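Thiazoline oxidase/subtilisin-like protease (Prochloron didemni, PDB 4H6X) is a subtilisin-like protease of patellamide maturation that probably cleaves the precursor peptide and closes its core into a ring by transamidation. Local coordinates at residues 158-163 and 190-195; 250-255 and 274-279. All blocks are in the same frame, centred on the assembly; numbering follows the deposited sequence.

Contact 1 (158-163 and 190-195); sequences RAIDLA and QAIKKC
I160 supplies every apolar contact of helix 158-163 with helix 190-195. Its CG2 stands anti to the backbone N (chi1, measured to CG1, is -73°) and faces the neighbouring helix. I160 CG2 lies 3.4 Å from C195 SG. I160 CG2 is also 4.0 Å from A191 CB. On the other branch, I160 CD1 meets I192 CD1 at 3.8 Å, end methyl to end methyl, as the two chains cross at a slant. The CB of I192 points away, and only the end of its side chain reaches back. A191 CB faces the first helix, and the CA atoms of I160 and A191 are 6.5 Å apart.

The polar part lies at the exposed edge. D161 OD1 accepts a bond from a water at 2.7 Å. The same water accepts a bond from K194 NZ at 2.8 Å. D161 OD1 and K194 NZ are 5.1 Å apart, linked through the water rather than in direct contact. The long K194 chain is extended and carries its amine to this bridge.

The segments run nearly parallel, at 20° and 9.4 Å between axes. I160 and C195 both also touch I171 of strand 170-173. This is the packing of adjacent crossover helices on one face of the parallel sheet in a subtilisin-like alpha/beta fold.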
ATOM      1  N   ARG A 158     -11.650 -15.235   2.804  1.00 23.82           N
ATOM      2  CA  ARG A 158     -11.257 -15.679   4.145  1.00 23.06           C
ATOM      3  C   ARG A 158     -10.261 -14.699   4.798  1.00 21.44           C
ATOM      4  O   ARG A 158     -10.365 -14.392   5.986  1.00 21.26           O
ATOM      5  CB  ARG A 158     -10.680 -17.092   4.065  1.00 21.55           C
ATOM      6  CG  ARG A 158     -11.691 -18.128   3.579  1.00 21.83           C
ATOM      7  CD  ARG A 158     -11.079 -19.530   3.552  1.00 22.02           C
ATOM      8  NE  ARG A 158     -10.950 -20.120   4.894  1.00 23.18           N
ATOM      9  CZ  ARG A 158     -10.514 -21.364   5.132  1.00 23.65           C
ATOM     10  NH1 ARG A 158     -10.134 -22.160   4.122  1.00 23.01           N
ATOM     11  NH2 ARG A 158     -10.460 -21.817   6.379  1.00 23.49           N
ATOM     12  N   ALA A 159      -9.289 -14.233   4.018  1.00 21.38           N
ATOM     13  CA  ALA A 159      -8.328 -13.234   4.505  1.00 21.00           C
ATOM     14  C   ALA A 159      -9.000 -11.926   4.965  1.00 20.41           C
ATOM     15  O   ALA A 159      -8.623 -11.347   5.987  1.00 20.11           O
ATOM     16  CB  ALA A 159      -7.279 -12.957   3.443  1.00 20.09           C
ATOM     17  N   ILE A 160      -9.969 -11.455   4.184  1.00 20.12           N
ATOM     18  CA  ILE A 160     -10.696 -10.216   4.497  1.00 20.85           C
ATOM     19  C   ILE A 160     -11.502 -10.385   5.799  1.00 22.08           C
ATOM     20  O   ILE A 160     -11.429  -9.515   6.669  1.00 20.97           O
ATOM     21  CB  ILE A 160     -11.549  -9.745   3.294  1.00 20.59           C
ATOM     22  CG1 ILE A 160     -10.626  -9.179   2.205  1.00 21.92           C
ATOM     23  CG2 ILE A 160     -12.584  -8.681   3.694  1.00 20.66           C
ATOM     24  CD1 ILE A 160     -11.286  -9.063   0.835  1.00 22.24           C
ATOM     25  N   ASP A 161     -12.220 -11.516   5.948  1.00 21.65           N
ATOM     26  CA  ASP A 161     -12.976 -11.775   7.187  1.00 22.14           C
ATOM     27  C   ASP A 161     -12.034 -11.754   8.362  1.00 21.71           C
ATOM     28  O   ASP A 161     -12.378 -11.214   9.404  1.00 21.30           O
ATOM     29  CB  ASP A 161     -13.724 -13.129   7.179  1.00 22.50           C
ATOM     30  CG  ASP A 161     -14.926 -13.128   6.266  1.00 24.08           C
ATOM     31  OD1 ASP A 161     -15.545 -12.054   6.102  1.00 25.16           O
ATOM     32  OD2 ASP A 161     -15.235 -14.196   5.694  1.00 24.42           O
ATOM     33  N   LEU A 162     -10.852 -12.376   8.214  1.00 21.09           N
ATOM     34  CA  LEU A 162      -9.860 -12.331   9.286  1.00 20.92           C
ATOM     35  C   LEU A 162      -9.363 -10.896   9.558  1.00 20.98           C
ATOM     36  O   LEU A 162      -9.263 -10.476  10.704  1.00 20.74           O
ATOM     37  CB  LEU A 162      -8.667 -13.264   8.993  1.00 21.29           C
ATOM     38  CG  LEU A 162      -7.594 -13.352  10.099  1.00 21.10           C
ATOM     39  CD1 LEU A 162      -8.195 -13.721  11.461  1.00 21.38           C
ATOM     40  CD2 LEU A 162      -6.519 -14.354   9.685  1.00 20.11           C
ATOM     41  N   ALA A 163      -9.013 -10.171   8.502  1.00 21.09           N
ATOM     42  CA  ALA A 163      -8.564  -8.779   8.626  1.00 21.59           C
ATOM     43  C   ALA A 163      -9.579  -7.916   9.393  1.00 22.22           C
ATOM     44  O   ALA A 163      -9.185  -7.102  10.233  1.00 21.30           O
ATOM     45  CB  ALA A 163      -8.313  -8.184   7.253  1.00 21.32           C
ATOM     46  N   GLN A 190     -19.340 -10.554  -1.278  1.00 33.72           N
ATOM     47  CA  GLN A 190     -19.986 -10.349   0.029  1.00 35.06           C
ATOM     48  C   GLN A 190     -19.010  -9.874   1.099  1.00 32.20           C
ATOM     49  O   GLN A 190     -19.377  -9.069   1.936  1.00 30.75           O
ATOM     50  CB  GLN A 190     -20.684 -11.618   0.530  1.00 37.63           C
ATOM     51  CG  GLN A 190     -21.878 -12.049  -0.305  1.00 46.88           C
ATOM     52  CD  GLN A 190     -22.676 -13.161   0.355  1.00 52.84           C
ATOM     53  OE1 GLN A 190     -22.970 -13.109   1.558  1.00 54.64           O
ATOM     54  NE2 GLN A 190     -23.036 -14.176  -0.431  1.00 55.70           N
ATOM     55  N   ALA A 191     -17.786 -10.405   1.095  1.00 30.01           N
ATOM     56  CA  ALA A 191     -16.762  -9.968   2.047  1.00 29.85           C
ATOM     57  C   ALA A 191     -16.406  -8.494   1.832  1.00 29.14           C
ATOM     58  O   ALA A 191     -16.159  -7.766   2.790  1.00 28.26           O
ATOM     59  CB  ALA A 191     -15.513 -10.833   1.929  1.00 30.84           C
ATOM     60  N   ILE A 192     -16.364  -8.075   0.569  1.00 31.08           N
ATOM     61  CA  ILE A 192     -16.060  -6.682   0.231  1.00 33.16           C
ATOM     62  C   ILE A 192     -17.187  -5.791   0.747  1.00 32.48           C
ATOM     63  O   ILE A 192     -16.926  -4.755   1.352  1.00 32.90           O
ATOM     64  CB  ILE A 192     -15.883  -6.457  -1.291  1.00 34.35           C
ATOM     65  CG1 ILE A 192     -14.723  -7.299  -1.868  1.00 35.04           C
ATOM     66  CG2 ILE A 192     -15.662  -4.976  -1.592  1.00 33.79           C
ATOM     67  CD1 ILE A 192     -13.345  -6.841  -1.450  1.00 36.39           C
ATOM     68  N   LYS A 193     -18.436  -6.209   0.522  1.00 34.01           N
ATOM     69  CA  LYS A 193     -19.600  -5.472   1.035  1.00 35.33           C
ATOM     70  C   LYS A 193     -19.602  -5.365   2.557  1.00 35.31           C
ATOM     71  O   LYS A 193     -19.925  -4.307   3.100  1.00 36.83           O
ATOM     72  CB  LYS A 193     -20.917  -6.089   0.555  1.00 38.76           C
ATOM     73  CG  LYS A 193     -22.118  -5.209   0.855  1.00 39.36           C
ATOM     74  CD  LYS A 193     -23.431  -5.902   0.526  1.00 42.64           C
ATOM     75  CE  LYS A 193     -24.616  -4.975   0.769  1.00 43.78           C
ATOM     76  NZ  LYS A 193     -24.717  -4.571   2.200  1.00 43.32           N
ATOM     77  N   LYS A 194     -19.236  -6.447   3.242  1.00 31.35           N
ATOM     78  CA  LYS A 194     -19.147  -6.423   4.704  1.00 31.18           C
ATOM     79  C   LYS A 194     -18.151  -5.369   5.220  1.00 29.64           C
ATOM     80  O   LYS A 194     -18.377  -4.761   6.270  1.00 29.56           O
ATOM     81  CB  LYS A 194     -18.825  -7.824   5.267  1.00 32.00           C
ATOM     82  CG  LYS A 194     -18.764  -7.888   6.791  1.00 35.39           C
ATOM     83  CD  LYS A 194     -18.858  -9.312   7.334  1.00 36.25           C
ATOM     84  CE  LYS A 194     -19.113  -9.323   8.841  1.00 37.46           C
ATOM     85  NZ  LYS A 194     -19.119 -10.702   9.422  1.00 35.66           N
ATOM     86  N   CYS A 195     -17.049  -5.171   4.491  1.00 29.77           N
ATOM     87  CA  CYS A 195     -16.098  -4.110   4.827  1.00 29.96           C
ATOM     88  C   CYS A 195     -16.804  -2.748   4.786  1.00 30.25           C
ATOM     89  O   CYS A 195     -16.780  -2.003   5.762  1.00 27.93           O
ATOM     90  CB  CYS A 195     -14.895  -4.123   3.878  1.00 29.32           C
ATOM     91  SG  CYS A 195     -13.797  -5.549   4.095  1.00 28.99           S
TER
HETATM   92  O   HOH W   1     -16.571 -11.416   8.536  1.00 28.69           O

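Contact 2 (250-255 and 274-279); sequences ILAPGE and SMAAPV
G254 and A276 bring their CA atoms to 4.1 Å, where strand 250-253 passes at 97° to helix 274-279 and runs into a loop. The axes of the two segments approach to 7.1 Å. Backbone carbonyls of the first segment do most of the touching.

A276 is at the centre. A276 CB lies 3.5 Å from A252 O. A276 CB is also 3.7 Å from the CA of G254. The CA-H of A276 points to P253 O, with A276 CA 3.3 Å from P253 O and an angle of 136° at the hydrogen. V279 CG2 lies 4.0 Å from P253 O. This CA-H and this methyl line the surroundings of P253 O, which is buried and has no hydrogen-bond partner in the model.

M275 touches only near its root, with M275 CB 3.7 Å from G254 O. Its chain then bends at chi2 and chi3 and leads away to H109 and H112 of helix 101-118. S274 points away from the strand, and its OG is hydrogen-bonded to H109 NE2.

S274, H109 and D39 are arranged in a way consistent with the Ser-His-Asp triad of subtilases. The sequence SMAAP fits the subtilase serine motif, at the start of the helix that packs against the sheet.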
ATOM      1  N   ILE A 250      -8.912   6.400  -8.252  1.00 30.14           N
ATOM      2  CA  ILE A 250      -8.090   7.583  -8.099  1.00 30.28           C
ATOM      3  C   ILE A 250      -6.686   7.265  -8.646  1.00 32.46           C
ATOM      4  O   ILE A 250      -6.217   6.120  -8.574  1.00 29.74           O
ATOM      5  CB  ILE A 250      -8.084   8.084  -6.615  1.00 31.14           C
ATOM      6  CG1 ILE A 250      -7.583   9.536  -6.510  1.00 30.60           C
ATOM      7  CG2 ILE A 250      -7.282   7.160  -5.700  1.00 30.32           C
ATOM      8  CD1 ILE A 250      -7.914  10.221  -5.198  1.00 31.75           C
ATOM      9  N   LEU A 251      -6.052   8.273  -9.239  1.00 31.90           N
ATOM     10  CA  LEU A 251      -4.690   8.172  -9.735  1.00 33.35           C
ATOM     11  C   LEU A 251      -3.723   8.662  -8.677  1.00 32.35           C
ATOM     12  O   LEU A 251      -3.990   9.659  -8.006  1.00 31.23           O
ATOM     13  CB  LEU A 251      -4.510   9.036 -10.983  1.00 37.48           C
ATOM     14  CG  LEU A 251      -4.494   8.454 -12.394  1.00 41.25           C
ATOM     15  CD1 LEU A 251      -3.748   9.434 -13.297  1.00 46.17           C
ATOM     16  CD2 LEU A 251      -3.815   7.097 -12.451  1.00 42.08           C
ATOM     17  N   ALA A 252      -2.597   7.965  -8.531  1.00 31.38           N
ATOM     18  CA  ALA A 252      -1.536   8.406  -7.633  1.00 28.73           C
ATOM     19  C   ALA A 252      -0.164   8.058  -8.244  1.00 29.83           C
ATOM     20  O   ALA A 252      -0.100   7.249  -9.174  1.00 29.05           O
ATOM     21  CB  ALA A 252      -1.716   7.764  -6.270  1.00 28.40           C
ATOM     22  N   PRO A 253       0.929   8.689  -7.762  1.00 30.33           N
ATOM     23  CA  PRO A 253       2.251   8.303  -8.268  1.00 31.36           C
ATOM     24  C   PRO A 253       2.459   6.782  -8.191  1.00 31.37           C
ATOM     25  O   PRO A 253       2.346   6.188  -7.108  1.00 30.15           O
ATOM     26  CB  PRO A 253       3.218   9.001  -7.302  1.00 30.85           C
ATOM     27  CG  PRO A 253       2.448  10.163  -6.766  1.00 29.64           C
ATOM     28  CD  PRO A 253       1.029   9.682  -6.673  1.00 30.59           C
ATOM     29  N   GLY A 254       2.729   6.169  -9.339  1.00 31.73           N
ATOM     30  CA  GLY A 254       3.022   4.734  -9.411  1.00 34.82           C
ATOM     31  C   GLY A 254       4.339   4.402 -10.101  1.00 35.54           C
ATOM     32  O   GLY A 254       4.708   3.231 -10.221  1.00 36.10           O
ATOM     33  N   GLU A 255       5.050   5.431 -10.555  1.00 36.29           N
ATOM     34  CA  GLU A 255       6.299   5.230 -11.272  1.00 37.11           C
ATOM     35  C   GLU A 255       7.504   5.603 -10.408  1.00 35.72           C
ATOM     36  O   GLU A 255       7.546   6.678  -9.819  1.00 35.70           O
ATOM     37  CB  GLU A 255       6.284   6.030 -12.578  1.00 40.67           C
ATOM     38  CG  GLU A 255       7.511   5.843 -13.455  1.00 44.95           C
ATOM     39  CD  GLU A 255       7.366   6.491 -14.823  1.00 51.08           C
ATOM     40  OE1 GLU A 255       6.660   7.513 -14.943  1.00 49.24           O
ATOM     41  OE2 GLU A 255       7.973   5.974 -15.787  1.00 56.27           O
ATOM     42  N   SER A 274       0.160  -1.300  -8.432  1.00 32.99           N
ATOM     43  CA  SER A 274       0.297  -1.801  -7.071  1.00 31.31           C
ATOM     44  C   SER A 274       1.412  -1.095  -6.296  1.00 30.10           C
ATOM     45  O   SER A 274       1.588  -1.343  -5.106  1.00 30.03           O
ATOM     46  CB  SER A 274       0.463  -3.326  -7.056  1.00 31.41           C
ATOM     47  OG  SER A 274       1.767  -3.704  -7.414  1.00 30.06           O
ATOM     48  N   MET A 275       2.144  -0.207  -6.975  1.00 30.29           N
ATOM     49  CA  MET A 275       3.078   0.724  -6.325  1.00 29.90           C
ATOM     50  C   MET A 275       2.337   2.012  -5.933  1.00 28.36           C
ATOM     51  O   MET A 275       2.660   2.653  -4.936  1.00 28.73           O
ATOM     52  CB  MET A 275       4.245   1.060  -7.262  1.00 34.09           C
ATOM     53  CG  MET A 275       5.146  -0.114  -7.621  1.00 36.90           C
ATOM     54  SD  MET A 275       5.866  -0.780  -6.120  1.00 46.50           S
ATOM     55  CE  MET A 275       4.947  -2.314  -5.965  1.00 39.89           C
ATOM     56  N   ALA A 276       1.332   2.374  -6.720  1.00 26.23           N
ATOM     57  CA  ALA A 276       0.511   3.553  -6.440  1.00 25.25           C
ATOM     58  C   ALA A 276      -0.511   3.312  -5.321  1.00 23.82           C
ATOM     59  O   ALA A 276      -0.762   4.204  -4.530  1.00 25.37           O
ATOM     60  CB  ALA A 276      -0.189   4.026  -7.712  1.00 23.89           C
ATOM     61  N   ALA A 277      -1.099   2.117  -5.259  1.00 23.41           N
ATOM     62  CA  ALA A 277      -2.089   1.781  -4.192  1.00 23.22           C
ATOM     63  C   ALA A 277      -1.606   2.019  -2.756  1.00 23.11           C
ATOM     64  O   ALA A 277      -2.335   2.615  -1.977  1.00 24.71           O
ATOM     65  CB  ALA A 277      -2.620   0.348  -4.358  1.00 21.69           C
ATOM     66  N   PRO A 278      -0.380   1.564  -2.394  1.00 23.65           N
ATOM     67  CA  PRO A 278       0.052   1.818  -1.014  1.00 23.77           C
ATOM     68  C   PRO A 278       0.194   3.294  -0.681  1.00 23.73           C
ATOM     69  O   PRO A 278       0.025   3.668   0.483  1.00 24.28           O
ATOM     70  CB  PRO A 278       1.424   1.128  -0.899  1.00 24.02           C
ATOM     71  CG  PRO A 278       1.782   0.648  -2.254  1.00 24.15           C
ATOM     72  CD  PRO A 278       0.559   0.692  -3.125  1.00 24.09           C
ATOM     73  N   VAL A 279       0.520   4.123  -1.672  1.00 24.69           N
ATOM     74  CA  VAL A 279       0.583   5.572  -1.446  1.00 24.98           C
ATOM     75  C   VAL A 279      -0.812   6.044  -0.949  1.00 25.16           C
ATOM     76  O   VAL A 279      -0.915   6.780   0.026  1.00 25.79           O
ATOM     77  CB  VAL A 279       1.054   6.338  -2.715  1.00 25.98           C
ATOM     78  CG1 VAL A 279       1.029   7.841  -2.486  1.00 26.06           C
ATOM     79  CG2 VAL A 279       2.470   5.921  -3.126  1.00 26.65           C
TER

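The chain reaches contact 1 first. Helix 154-165 leads to strand 170-173, and helix 187-197 follows. Contact 1 closes this loop of 26 residues, part of which is not modelled. The chain then adds strands 201-205 and 224-229 and enters strand 249-253 at the edge of the sheet. Contact 2 closes a shorter loop of 18 residues, which holds the antiparallel pair 257-259 and 268-270. The two loops are in series and neither nest nor cross. Helices 154-165 and 187-197 lie on one face of the parallel sheet and helix 273-293 on the other, as in subtilisin folds. The nearest atoms of contacts 1 and 2 are about 13 Å apart. Contact 1 joins two outer helices, while contact 2 ties the edge strand to the buried helix 273-293.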